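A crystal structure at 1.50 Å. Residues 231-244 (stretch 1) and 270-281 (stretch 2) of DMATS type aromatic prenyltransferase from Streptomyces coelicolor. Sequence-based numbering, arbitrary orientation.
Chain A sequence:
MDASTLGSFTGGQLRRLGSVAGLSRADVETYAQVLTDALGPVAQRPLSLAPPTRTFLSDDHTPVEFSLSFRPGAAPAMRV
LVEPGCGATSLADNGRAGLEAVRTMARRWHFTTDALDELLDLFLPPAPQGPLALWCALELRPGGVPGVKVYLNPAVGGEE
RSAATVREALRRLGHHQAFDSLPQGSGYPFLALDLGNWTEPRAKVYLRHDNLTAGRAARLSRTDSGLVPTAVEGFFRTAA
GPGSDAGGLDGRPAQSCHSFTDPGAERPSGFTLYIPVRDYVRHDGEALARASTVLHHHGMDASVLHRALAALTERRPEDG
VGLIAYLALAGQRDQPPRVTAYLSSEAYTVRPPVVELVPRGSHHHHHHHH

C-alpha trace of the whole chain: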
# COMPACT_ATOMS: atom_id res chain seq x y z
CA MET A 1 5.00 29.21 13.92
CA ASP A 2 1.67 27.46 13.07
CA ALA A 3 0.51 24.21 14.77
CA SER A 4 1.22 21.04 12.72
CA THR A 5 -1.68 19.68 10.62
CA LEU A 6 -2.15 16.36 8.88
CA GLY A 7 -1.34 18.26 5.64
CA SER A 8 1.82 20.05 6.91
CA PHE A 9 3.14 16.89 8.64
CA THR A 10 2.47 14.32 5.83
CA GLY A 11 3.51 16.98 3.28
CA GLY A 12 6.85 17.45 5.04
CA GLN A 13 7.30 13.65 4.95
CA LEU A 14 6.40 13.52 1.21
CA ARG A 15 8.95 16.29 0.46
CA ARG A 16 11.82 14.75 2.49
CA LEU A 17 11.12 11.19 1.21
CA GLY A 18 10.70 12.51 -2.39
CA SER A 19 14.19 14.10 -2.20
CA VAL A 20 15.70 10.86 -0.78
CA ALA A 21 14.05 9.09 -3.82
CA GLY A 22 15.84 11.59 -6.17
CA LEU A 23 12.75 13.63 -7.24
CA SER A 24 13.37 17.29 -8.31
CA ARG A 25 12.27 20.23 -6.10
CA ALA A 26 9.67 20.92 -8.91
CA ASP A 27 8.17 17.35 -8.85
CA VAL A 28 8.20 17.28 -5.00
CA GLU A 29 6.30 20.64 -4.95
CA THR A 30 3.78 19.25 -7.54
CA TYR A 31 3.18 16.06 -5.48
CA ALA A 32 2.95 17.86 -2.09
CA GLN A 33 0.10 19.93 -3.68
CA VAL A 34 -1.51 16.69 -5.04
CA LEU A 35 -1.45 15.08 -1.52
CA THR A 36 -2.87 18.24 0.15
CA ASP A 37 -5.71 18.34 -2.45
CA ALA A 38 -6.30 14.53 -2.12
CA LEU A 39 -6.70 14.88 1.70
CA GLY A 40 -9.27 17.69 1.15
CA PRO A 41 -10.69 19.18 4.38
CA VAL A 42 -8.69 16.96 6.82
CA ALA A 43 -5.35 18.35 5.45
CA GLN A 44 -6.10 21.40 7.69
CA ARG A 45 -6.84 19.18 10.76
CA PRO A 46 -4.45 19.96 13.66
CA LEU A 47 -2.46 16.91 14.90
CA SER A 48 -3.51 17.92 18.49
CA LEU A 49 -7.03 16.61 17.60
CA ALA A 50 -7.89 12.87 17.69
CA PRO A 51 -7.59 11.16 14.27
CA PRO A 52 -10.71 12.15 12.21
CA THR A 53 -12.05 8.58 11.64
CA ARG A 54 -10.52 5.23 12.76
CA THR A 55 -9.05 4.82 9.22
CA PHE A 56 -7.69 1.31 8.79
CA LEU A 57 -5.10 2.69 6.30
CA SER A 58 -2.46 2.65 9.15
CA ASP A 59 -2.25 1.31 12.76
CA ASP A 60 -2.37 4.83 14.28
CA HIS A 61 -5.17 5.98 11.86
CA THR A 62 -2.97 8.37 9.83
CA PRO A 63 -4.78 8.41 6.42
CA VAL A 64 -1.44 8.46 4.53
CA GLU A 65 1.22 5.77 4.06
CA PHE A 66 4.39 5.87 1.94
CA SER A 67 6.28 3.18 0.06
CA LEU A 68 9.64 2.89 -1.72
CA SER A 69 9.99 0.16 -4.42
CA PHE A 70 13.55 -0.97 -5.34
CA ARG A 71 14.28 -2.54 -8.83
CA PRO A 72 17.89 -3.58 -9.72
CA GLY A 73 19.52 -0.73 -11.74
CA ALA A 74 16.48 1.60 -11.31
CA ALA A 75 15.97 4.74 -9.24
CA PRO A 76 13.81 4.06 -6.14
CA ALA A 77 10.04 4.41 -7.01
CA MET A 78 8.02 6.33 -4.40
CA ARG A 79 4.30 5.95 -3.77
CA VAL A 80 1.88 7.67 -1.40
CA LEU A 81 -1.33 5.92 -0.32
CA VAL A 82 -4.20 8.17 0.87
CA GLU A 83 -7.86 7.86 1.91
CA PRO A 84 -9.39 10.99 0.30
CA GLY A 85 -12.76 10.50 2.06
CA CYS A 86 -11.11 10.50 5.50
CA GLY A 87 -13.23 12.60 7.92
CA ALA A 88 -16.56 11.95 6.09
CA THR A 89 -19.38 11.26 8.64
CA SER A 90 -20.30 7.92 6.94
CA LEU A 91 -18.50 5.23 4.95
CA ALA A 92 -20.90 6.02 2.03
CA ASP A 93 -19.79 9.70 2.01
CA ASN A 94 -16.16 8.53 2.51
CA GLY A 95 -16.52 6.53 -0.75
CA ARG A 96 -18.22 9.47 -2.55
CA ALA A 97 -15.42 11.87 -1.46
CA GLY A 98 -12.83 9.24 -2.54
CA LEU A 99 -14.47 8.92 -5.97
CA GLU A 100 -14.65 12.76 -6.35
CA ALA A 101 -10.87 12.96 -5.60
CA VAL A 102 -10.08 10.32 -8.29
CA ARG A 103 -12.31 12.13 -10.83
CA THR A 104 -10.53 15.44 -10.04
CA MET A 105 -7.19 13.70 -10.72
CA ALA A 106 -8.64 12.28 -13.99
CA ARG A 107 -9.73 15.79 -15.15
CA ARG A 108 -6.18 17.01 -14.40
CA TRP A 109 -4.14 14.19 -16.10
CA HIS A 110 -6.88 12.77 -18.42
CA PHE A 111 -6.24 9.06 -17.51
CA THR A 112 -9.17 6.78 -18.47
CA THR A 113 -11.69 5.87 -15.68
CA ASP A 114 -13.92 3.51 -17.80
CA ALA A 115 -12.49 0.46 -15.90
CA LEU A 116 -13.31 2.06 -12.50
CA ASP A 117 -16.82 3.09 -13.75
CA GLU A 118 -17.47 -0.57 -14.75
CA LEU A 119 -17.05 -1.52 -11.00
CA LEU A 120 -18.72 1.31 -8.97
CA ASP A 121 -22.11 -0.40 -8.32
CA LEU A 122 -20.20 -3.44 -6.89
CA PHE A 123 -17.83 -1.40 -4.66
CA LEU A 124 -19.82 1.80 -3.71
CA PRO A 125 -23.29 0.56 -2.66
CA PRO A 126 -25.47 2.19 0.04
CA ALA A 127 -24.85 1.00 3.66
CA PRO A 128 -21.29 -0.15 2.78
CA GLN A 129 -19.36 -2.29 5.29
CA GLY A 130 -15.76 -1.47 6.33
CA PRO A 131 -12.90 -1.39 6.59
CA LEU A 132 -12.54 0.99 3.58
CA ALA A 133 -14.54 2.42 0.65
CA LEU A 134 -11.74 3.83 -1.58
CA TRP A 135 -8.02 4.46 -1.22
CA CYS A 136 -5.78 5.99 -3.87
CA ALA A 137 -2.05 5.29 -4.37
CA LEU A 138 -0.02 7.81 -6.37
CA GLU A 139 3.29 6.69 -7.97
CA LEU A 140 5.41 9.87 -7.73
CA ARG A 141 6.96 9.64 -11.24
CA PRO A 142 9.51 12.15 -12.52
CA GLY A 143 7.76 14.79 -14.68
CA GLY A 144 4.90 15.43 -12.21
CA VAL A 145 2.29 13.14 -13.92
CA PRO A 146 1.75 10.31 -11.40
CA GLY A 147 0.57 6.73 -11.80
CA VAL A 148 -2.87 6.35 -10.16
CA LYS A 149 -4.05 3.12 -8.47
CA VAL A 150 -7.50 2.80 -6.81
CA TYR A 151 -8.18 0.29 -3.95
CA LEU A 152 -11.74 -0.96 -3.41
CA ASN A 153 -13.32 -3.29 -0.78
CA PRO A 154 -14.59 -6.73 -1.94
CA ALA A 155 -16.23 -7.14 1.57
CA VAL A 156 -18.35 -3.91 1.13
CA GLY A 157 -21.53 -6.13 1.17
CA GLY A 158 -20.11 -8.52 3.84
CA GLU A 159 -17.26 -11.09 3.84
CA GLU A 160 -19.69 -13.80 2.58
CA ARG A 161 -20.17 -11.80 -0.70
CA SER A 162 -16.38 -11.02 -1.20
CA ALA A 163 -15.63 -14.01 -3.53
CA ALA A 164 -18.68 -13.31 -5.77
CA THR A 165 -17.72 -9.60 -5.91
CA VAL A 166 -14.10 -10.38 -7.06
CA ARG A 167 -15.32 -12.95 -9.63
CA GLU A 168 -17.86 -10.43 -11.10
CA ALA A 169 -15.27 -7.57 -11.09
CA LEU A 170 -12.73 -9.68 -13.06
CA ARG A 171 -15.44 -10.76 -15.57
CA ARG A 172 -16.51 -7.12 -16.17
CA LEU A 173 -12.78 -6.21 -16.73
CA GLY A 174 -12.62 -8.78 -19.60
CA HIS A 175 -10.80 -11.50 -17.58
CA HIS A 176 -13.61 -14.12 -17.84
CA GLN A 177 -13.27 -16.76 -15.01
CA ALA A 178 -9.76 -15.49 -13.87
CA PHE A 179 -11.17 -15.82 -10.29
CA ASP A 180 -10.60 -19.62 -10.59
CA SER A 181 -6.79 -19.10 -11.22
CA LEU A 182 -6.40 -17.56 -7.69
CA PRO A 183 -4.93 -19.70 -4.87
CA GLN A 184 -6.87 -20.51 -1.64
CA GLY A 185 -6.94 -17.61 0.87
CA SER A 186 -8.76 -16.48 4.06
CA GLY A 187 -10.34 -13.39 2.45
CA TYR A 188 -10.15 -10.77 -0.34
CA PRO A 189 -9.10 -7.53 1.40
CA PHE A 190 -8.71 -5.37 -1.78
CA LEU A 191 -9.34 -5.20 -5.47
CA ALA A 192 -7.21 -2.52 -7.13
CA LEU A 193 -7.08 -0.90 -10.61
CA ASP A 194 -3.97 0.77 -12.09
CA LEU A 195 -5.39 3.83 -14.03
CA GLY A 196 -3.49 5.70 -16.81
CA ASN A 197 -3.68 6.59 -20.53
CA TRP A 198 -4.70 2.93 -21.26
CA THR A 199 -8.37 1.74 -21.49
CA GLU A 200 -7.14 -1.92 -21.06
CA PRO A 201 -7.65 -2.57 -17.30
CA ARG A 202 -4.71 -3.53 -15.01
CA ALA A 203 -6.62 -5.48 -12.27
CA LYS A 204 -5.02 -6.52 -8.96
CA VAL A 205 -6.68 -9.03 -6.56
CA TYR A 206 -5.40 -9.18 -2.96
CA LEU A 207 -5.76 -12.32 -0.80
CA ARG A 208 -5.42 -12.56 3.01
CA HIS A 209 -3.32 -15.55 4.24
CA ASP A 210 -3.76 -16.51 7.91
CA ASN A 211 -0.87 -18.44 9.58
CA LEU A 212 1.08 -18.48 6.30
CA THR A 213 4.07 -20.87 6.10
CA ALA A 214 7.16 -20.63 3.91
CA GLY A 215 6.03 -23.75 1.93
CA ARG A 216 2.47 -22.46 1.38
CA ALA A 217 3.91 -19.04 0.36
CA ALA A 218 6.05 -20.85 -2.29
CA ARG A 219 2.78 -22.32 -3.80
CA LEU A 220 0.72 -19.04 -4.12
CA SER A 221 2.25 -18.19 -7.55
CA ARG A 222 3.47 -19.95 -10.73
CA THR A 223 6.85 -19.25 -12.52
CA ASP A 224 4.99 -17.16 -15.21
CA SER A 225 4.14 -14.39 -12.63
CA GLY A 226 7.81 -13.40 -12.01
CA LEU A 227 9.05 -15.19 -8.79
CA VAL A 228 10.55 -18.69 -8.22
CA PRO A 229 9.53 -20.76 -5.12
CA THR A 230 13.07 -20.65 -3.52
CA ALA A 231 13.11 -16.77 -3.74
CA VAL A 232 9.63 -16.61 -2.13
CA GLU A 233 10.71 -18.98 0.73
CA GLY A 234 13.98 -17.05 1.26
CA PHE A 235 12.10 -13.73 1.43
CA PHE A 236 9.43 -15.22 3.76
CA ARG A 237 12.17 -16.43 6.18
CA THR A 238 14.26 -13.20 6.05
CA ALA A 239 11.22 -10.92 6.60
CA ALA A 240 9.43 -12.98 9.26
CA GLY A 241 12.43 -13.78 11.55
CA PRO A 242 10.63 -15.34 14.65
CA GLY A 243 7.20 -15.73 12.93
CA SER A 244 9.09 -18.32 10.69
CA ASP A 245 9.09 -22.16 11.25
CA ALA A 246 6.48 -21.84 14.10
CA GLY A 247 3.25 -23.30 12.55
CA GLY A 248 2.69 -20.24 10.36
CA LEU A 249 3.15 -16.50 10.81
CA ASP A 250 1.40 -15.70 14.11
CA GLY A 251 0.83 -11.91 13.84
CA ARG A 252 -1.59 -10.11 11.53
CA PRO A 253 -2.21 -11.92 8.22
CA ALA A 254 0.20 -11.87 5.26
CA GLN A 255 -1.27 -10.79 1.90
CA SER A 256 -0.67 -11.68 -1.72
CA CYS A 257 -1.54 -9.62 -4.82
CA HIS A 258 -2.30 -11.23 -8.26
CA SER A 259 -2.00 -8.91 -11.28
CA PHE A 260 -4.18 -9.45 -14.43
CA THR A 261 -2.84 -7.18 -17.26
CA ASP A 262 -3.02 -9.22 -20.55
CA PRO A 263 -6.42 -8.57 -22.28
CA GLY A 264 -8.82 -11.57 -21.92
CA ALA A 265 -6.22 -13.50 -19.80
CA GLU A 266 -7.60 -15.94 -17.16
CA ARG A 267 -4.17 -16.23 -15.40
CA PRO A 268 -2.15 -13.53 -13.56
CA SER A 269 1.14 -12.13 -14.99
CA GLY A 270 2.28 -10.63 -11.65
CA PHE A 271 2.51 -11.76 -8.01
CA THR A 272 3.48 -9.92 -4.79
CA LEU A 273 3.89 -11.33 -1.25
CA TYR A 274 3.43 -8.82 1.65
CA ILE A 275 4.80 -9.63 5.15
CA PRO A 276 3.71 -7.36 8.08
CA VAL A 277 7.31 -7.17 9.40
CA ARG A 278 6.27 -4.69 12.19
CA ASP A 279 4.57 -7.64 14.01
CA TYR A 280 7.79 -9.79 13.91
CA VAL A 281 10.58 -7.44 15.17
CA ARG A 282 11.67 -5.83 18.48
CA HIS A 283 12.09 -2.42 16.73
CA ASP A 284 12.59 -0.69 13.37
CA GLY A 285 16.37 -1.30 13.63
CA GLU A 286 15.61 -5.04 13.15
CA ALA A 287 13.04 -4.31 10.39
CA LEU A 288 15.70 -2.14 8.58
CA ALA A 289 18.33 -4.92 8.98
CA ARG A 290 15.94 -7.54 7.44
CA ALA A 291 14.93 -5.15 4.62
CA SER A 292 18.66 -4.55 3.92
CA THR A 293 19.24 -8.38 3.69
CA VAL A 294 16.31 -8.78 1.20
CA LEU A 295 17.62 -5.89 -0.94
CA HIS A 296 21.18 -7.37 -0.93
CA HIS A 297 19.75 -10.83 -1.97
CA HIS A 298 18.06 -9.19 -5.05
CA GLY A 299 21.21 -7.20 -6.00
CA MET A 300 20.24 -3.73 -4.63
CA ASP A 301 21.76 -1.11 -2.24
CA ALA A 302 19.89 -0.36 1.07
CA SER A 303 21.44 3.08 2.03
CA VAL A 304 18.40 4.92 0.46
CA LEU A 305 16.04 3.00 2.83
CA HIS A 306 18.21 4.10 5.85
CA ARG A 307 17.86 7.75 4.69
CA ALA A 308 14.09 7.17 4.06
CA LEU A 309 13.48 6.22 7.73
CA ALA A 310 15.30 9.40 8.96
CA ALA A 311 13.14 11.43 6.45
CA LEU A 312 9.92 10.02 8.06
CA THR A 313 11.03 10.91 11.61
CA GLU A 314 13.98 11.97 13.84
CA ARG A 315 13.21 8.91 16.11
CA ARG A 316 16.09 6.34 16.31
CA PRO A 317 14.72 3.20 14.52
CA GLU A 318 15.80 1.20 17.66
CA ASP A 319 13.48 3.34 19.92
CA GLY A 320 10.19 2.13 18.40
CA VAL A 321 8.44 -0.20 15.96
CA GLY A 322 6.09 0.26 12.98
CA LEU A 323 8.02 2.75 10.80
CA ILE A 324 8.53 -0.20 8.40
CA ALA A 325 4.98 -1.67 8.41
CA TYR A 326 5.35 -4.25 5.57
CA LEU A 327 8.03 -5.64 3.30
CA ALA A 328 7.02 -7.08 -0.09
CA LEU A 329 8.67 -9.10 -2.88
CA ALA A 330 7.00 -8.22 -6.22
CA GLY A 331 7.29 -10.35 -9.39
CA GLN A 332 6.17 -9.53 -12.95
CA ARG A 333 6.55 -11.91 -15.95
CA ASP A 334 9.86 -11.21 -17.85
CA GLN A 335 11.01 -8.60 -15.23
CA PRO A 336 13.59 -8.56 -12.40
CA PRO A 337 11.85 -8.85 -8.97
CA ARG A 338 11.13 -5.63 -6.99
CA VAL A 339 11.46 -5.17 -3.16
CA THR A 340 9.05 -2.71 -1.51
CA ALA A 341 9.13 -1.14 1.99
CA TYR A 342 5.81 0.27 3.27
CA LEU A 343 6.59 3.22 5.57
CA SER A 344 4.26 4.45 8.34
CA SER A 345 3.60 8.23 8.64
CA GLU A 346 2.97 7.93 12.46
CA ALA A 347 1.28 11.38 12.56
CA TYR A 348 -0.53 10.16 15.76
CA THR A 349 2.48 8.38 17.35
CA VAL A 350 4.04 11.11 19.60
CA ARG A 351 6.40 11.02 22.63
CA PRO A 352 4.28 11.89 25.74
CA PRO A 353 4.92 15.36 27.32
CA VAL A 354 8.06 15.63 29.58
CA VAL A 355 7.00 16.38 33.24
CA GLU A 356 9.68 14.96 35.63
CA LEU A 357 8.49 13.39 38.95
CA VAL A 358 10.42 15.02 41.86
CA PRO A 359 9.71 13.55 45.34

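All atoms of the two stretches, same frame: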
# COMPACT_ATOMS: atom_id res chain seq x y z
N ALA A 231 12.98 -18.22 -4.01
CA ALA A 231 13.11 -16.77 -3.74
C ALA A 231 11.99 -16.36 -2.78
O ALA A 231 12.22 -15.54 -1.91
CB ALA A 231 13.05 -15.94 -5.01
N VAL A 232 10.82 -16.94 -2.96
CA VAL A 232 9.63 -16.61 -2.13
C VAL A 232 9.89 -17.16 -0.72
O VAL A 232 9.64 -16.42 0.25
CB VAL A 232 8.33 -17.15 -2.76
CG1 VAL A 232 7.14 -16.91 -1.86
CG2 VAL A 232 8.09 -16.51 -4.12
N GLU A 233 10.44 -18.37 -0.60
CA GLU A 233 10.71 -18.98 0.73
C GLU A 233 11.81 -18.20 1.44
O GLU A 233 11.67 -17.96 2.63
CB GLU A 233 11.11 -20.46 0.62
CG GLU A 233 9.96 -21.34 0.21
CD GLU A 233 10.03 -22.77 0.71
OE1 GLU A 233 10.58 -22.99 1.82
OE2 GLU A 233 9.51 -23.66 0.00
N GLY A 234 12.87 -17.83 0.71
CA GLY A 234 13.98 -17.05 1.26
C GLY A 234 13.48 -15.72 1.81
O GLY A 234 13.86 -15.33 2.92
N PHE A 235 12.62 -15.06 1.05
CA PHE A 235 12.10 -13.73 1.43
C PHE A 235 11.22 -13.92 2.66
O PHE A 235 11.38 -13.16 3.63
CB PHE A 235 11.33 -13.11 0.28
CG PHE A 235 10.44 -11.98 0.71
CD1 PHE A 235 10.98 -10.76 1.07
CD2 PHE A 235 9.08 -12.15 0.77
CE1 PHE A 235 10.16 -9.74 1.51
CE2 PHE A 235 8.26 -11.11 1.16
CZ PHE A 235 8.81 -9.91 1.52
N PHE A 236 10.33 -14.91 2.62
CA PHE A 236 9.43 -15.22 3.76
C PHE A 236 10.28 -15.35 5.03
O PHE A 236 9.96 -14.76 6.06
CB PHE A 236 8.60 -16.47 3.49
CG PHE A 236 7.71 -16.90 4.63
CD1 PHE A 236 6.33 -16.68 4.60
CD2 PHE A 236 8.23 -17.60 5.71
CE1 PHE A 236 5.52 -17.10 5.66
CE2 PHE A 236 7.42 -17.99 6.77
CZ PHE A 236 6.07 -17.75 6.73
N ARG A 237 11.35 -16.14 4.98
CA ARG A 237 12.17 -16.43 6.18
C ARG A 237 12.94 -15.19 6.63
O ARG A 237 13.02 -14.97 7.86
CB ARG A 237 13.11 -17.61 5.91
CG ARG A 237 12.38 -18.93 5.72
CD ARG A 237 13.31 -20.12 5.81
NE ARG A 237 12.53 -21.31 6.11
CZ ARG A 237 12.01 -22.14 5.21
NH1 ARG A 237 12.22 -21.95 3.91
NH2 ARG A 237 11.29 -23.17 5.61
N THR A 238 13.49 -14.42 5.71
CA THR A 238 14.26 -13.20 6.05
C THR A 238 13.33 -12.19 6.73
O THR A 238 13.72 -11.63 7.75
CB THR A 238 14.96 -12.59 4.84
OG1 THR A 238 15.85 -13.58 4.31
CG2 THR A 238 15.72 -11.32 5.18
N ALA A 239 12.15 -11.98 6.16
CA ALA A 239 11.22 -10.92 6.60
C ALA A 239 10.64 -11.29 7.96
O ALA A 239 10.54 -10.43 8.83
CB ALA A 239 10.14 -10.72 5.56
N ALA A 240 10.24 -12.54 8.12
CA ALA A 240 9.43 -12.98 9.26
C ALA A 240 10.29 -13.21 10.51
O ALA A 240 9.74 -13.13 11.59
CB ALA A 240 8.65 -14.19 8.87
N GLY A 241 11.59 -13.48 10.37
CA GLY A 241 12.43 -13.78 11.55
C GLY A 241 11.72 -14.80 12.46
O GLY A 241 11.52 -15.94 12.02
N PRO A 242 11.27 -14.41 13.70
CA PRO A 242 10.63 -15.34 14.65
C PRO A 242 9.24 -15.89 14.29
O PRO A 242 8.86 -16.94 14.81
CB PRO A 242 10.47 -14.48 15.93
CG PRO A 242 10.41 -13.07 15.41
CD PRO A 242 11.39 -13.06 14.26
N GLY A 243 8.47 -15.19 13.45
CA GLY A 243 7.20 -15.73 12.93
C GLY A 243 7.42 -16.96 12.04
O GLY A 243 6.41 -17.67 11.79
N SER A 244 8.67 -17.23 11.62
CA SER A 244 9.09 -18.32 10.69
C SER A 244 9.27 -19.65 11.44
O SER A 244 9.71 -19.63 12.60
CB SER A 244 10.37 -17.93 9.96
OG SER A 244 10.68 -18.86 8.93
N GLY A 270 1.47 -11.22 -12.73
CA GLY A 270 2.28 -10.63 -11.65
C GLY A 270 1.83 -11.14 -10.31
O GLY A 270 0.64 -11.52 -10.19
N PHE A 271 2.76 -11.24 -9.38
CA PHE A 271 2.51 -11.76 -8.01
C PHE A 271 3.35 -10.99 -7.00
O PHE A 271 4.57 -10.83 -7.21
CB PHE A 271 2.81 -13.24 -7.95
CG PHE A 271 2.88 -13.79 -6.55
CD1 PHE A 271 4.09 -13.95 -5.91
CD2 PHE A 271 1.72 -14.10 -5.86
CE1 PHE A 271 4.15 -14.46 -4.62
CE2 PHE A 271 1.78 -14.60 -4.57
CZ PHE A 271 3.00 -14.79 -3.95
N THR A 272 2.73 -10.56 -5.89
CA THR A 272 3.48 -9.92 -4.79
C THR A 272 3.11 -10.60 -3.48
O THR A 272 1.88 -10.89 -3.27
CB THR A 272 3.22 -8.41 -4.71
OG1 THR A 272 3.57 -7.82 -5.97
CG2 THR A 272 3.99 -7.76 -3.58
N LEU A 273 4.11 -10.88 -2.65
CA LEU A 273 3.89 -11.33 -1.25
C LEU A 273 4.25 -10.22 -0.27
O LEU A 273 5.35 -9.66 -0.38
CB LEU A 273 4.74 -12.57 -0.96
CG LEU A 273 4.56 -13.16 0.44
CD1 LEU A 273 3.18 -13.74 0.61
CD2 LEU A 273 5.59 -14.24 0.71
N TYR A 274 3.31 -9.89 0.62
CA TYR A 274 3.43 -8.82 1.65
C TYR A 274 3.54 -9.48 3.03
O TYR A 274 2.65 -10.29 3.41
CB TYR A 274 2.20 -7.91 1.63
CG TYR A 274 1.90 -7.23 0.31
CD1 TYR A 274 2.30 -5.93 0.05
CD2 TYR A 274 1.20 -7.91 -0.67
CE1 TYR A 274 2.03 -5.32 -1.17
CE2 TYR A 274 0.89 -7.30 -1.88
CZ TYR A 274 1.33 -6.02 -2.15
OH TYR A 274 1.06 -5.45 -3.37
N ILE A 275 4.60 -9.17 3.75
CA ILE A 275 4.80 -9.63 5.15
C ILE A 275 4.72 -8.42 6.08
O ILE A 275 5.49 -7.48 5.94
CB ILE A 275 6.14 -10.37 5.28
CG1 ILE A 275 6.27 -11.55 4.31
CG2 ILE A 275 6.35 -10.80 6.72
CD1 ILE A 275 5.26 -12.59 4.44
N PRO A 276 3.82 -8.44 7.09
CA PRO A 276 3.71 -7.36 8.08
C PRO A 276 4.86 -7.43 9.10
O PRO A 276 4.66 -7.78 10.27
CB PRO A 276 2.33 -7.61 8.69
CG PRO A 276 2.16 -9.09 8.60
CD PRO A 276 2.82 -9.49 7.29
N VAL A 277 6.03 -7.00 8.64
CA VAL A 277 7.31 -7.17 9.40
C VAL A 277 7.20 -6.48 10.77
O VAL A 277 7.84 -6.95 11.71
CB VAL A 277 8.51 -6.64 8.59
CG1 VAL A 277 8.40 -5.19 8.29
CG2 VAL A 277 9.83 -6.93 9.29
N ARG A 278 6.38 -5.43 10.91
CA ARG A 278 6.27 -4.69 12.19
C ARG A 278 5.81 -5.61 13.30
O ARG A 278 6.01 -5.26 14.48
CB ARG A 278 5.38 -3.44 12.11
CG ARG A 278 3.91 -3.69 11.77
CD ARG A 278 3.14 -2.39 11.96
NE ARG A 278 3.13 -2.08 13.38
CZ ARG A 278 2.91 -0.87 13.93
NH1 ARG A 278 2.95 -0.74 15.24
NH2 ARG A 278 2.64 0.17 13.19
N ASP A 279 5.09 -6.70 12.99
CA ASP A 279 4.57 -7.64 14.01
C ASP A 279 5.64 -8.67 14.42
O ASP A 279 5.38 -9.39 15.33
CB ASP A 279 3.34 -8.38 13.51
CG ASP A 279 2.11 -7.52 13.40
OD1 ASP A 279 2.16 -6.34 13.80
OD2 ASP A 279 1.06 -8.08 13.01
N TYR A 280 6.82 -8.66 13.80
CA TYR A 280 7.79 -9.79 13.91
C TYR A 280 9.17 -9.29 14.33
O TYR A 280 10.12 -10.07 14.21
CB TYR A 280 7.86 -10.58 12.59
CG TYR A 280 6.52 -11.16 12.21
CD1 TYR A 280 5.88 -12.06 13.03
CD2 TYR A 280 5.88 -10.79 11.04
CE1 TYR A 280 4.62 -12.55 12.73
CE2 TYR A 280 4.64 -11.29 10.70
CZ TYR A 280 4.01 -12.19 11.55
OH TYR A 280 2.75 -12.67 11.28
N VAL A 281 9.28 -8.05 14.79
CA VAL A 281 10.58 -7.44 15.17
C VAL A 281 10.46 -6.82 16.56
O VAL A 281 9.36 -6.47 16.96
CB VAL A 281 10.99 -6.36 14.16
CG1 VAL A 281 11.27 -6.96 12.81
CG2 VAL A 281 9.95 -5.26 14.07

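Ile 275 lies at the centre of the contact, where its side chain packs chiefly against Phe 235, Phe 236 and Ala 239 of the helix formed by residues 231-240. Its CG1 approaches Phe 235 CE2 at 3.8 Å, its CG2 sits 4.0 Å from Ala 239 CB, and its CD1 reaches Phe 236 CD1 at 4.2 Å. The methyl group of Ala 239 points toward the strand and packs against Ile 275, while the two phenylalanine rings, both with chi1 in the t well, add further apolar contacts to it.

The backbone arrangement is consistent with this packing. Helix 231-240 and strand 270-275 run nearly parallel, their axes inclined by 16° and 9.4 Å apart at closest approach. Along the strand, Phe 271, Leu 273 and Ile 275 alternate toward the helix, whereas Tyr 274 points away. On the helix, Val 232, Phe 235 and Ala 239 point toward the strand, at the spacing of successive turns. Two residues earlier on the strand, Leu 273 CD2 packs against Val 232 CG1 at 4.0 Å and Phe 235 CD2 at 4.1 Å, and Leu 273 O lies 3.6 Å from Phe 235 CE2; Val 232 CG2 lies 4.5 Å from Phe 271 CE1.

Beyond the strand, further backbone oxygens line the interface. Ala 239 O lies 3.6 Å from Val 277 CG2, and Ala 240 O is 3.3 Å from Tyr 280 CB while accepting the Gly 243 N hydrogen bond (3.1 Å). Gly 241, with positive phi, ends the helical conformation, and Gly 243 follows against the tyrosine ring, its CA 3.9 Å from Tyr 280 CD1; a CB on Gly 243 would clash with that atom. At the exposed margin, Pro 242 CG contacts Tyr 280 O at 3.2 Å. No hydrogen bond crosses between the stretches. The salt bridge from Arg 237 NH1 to Glu 233 OE1 (2.9 Å) joins successive helical turns outside the contact.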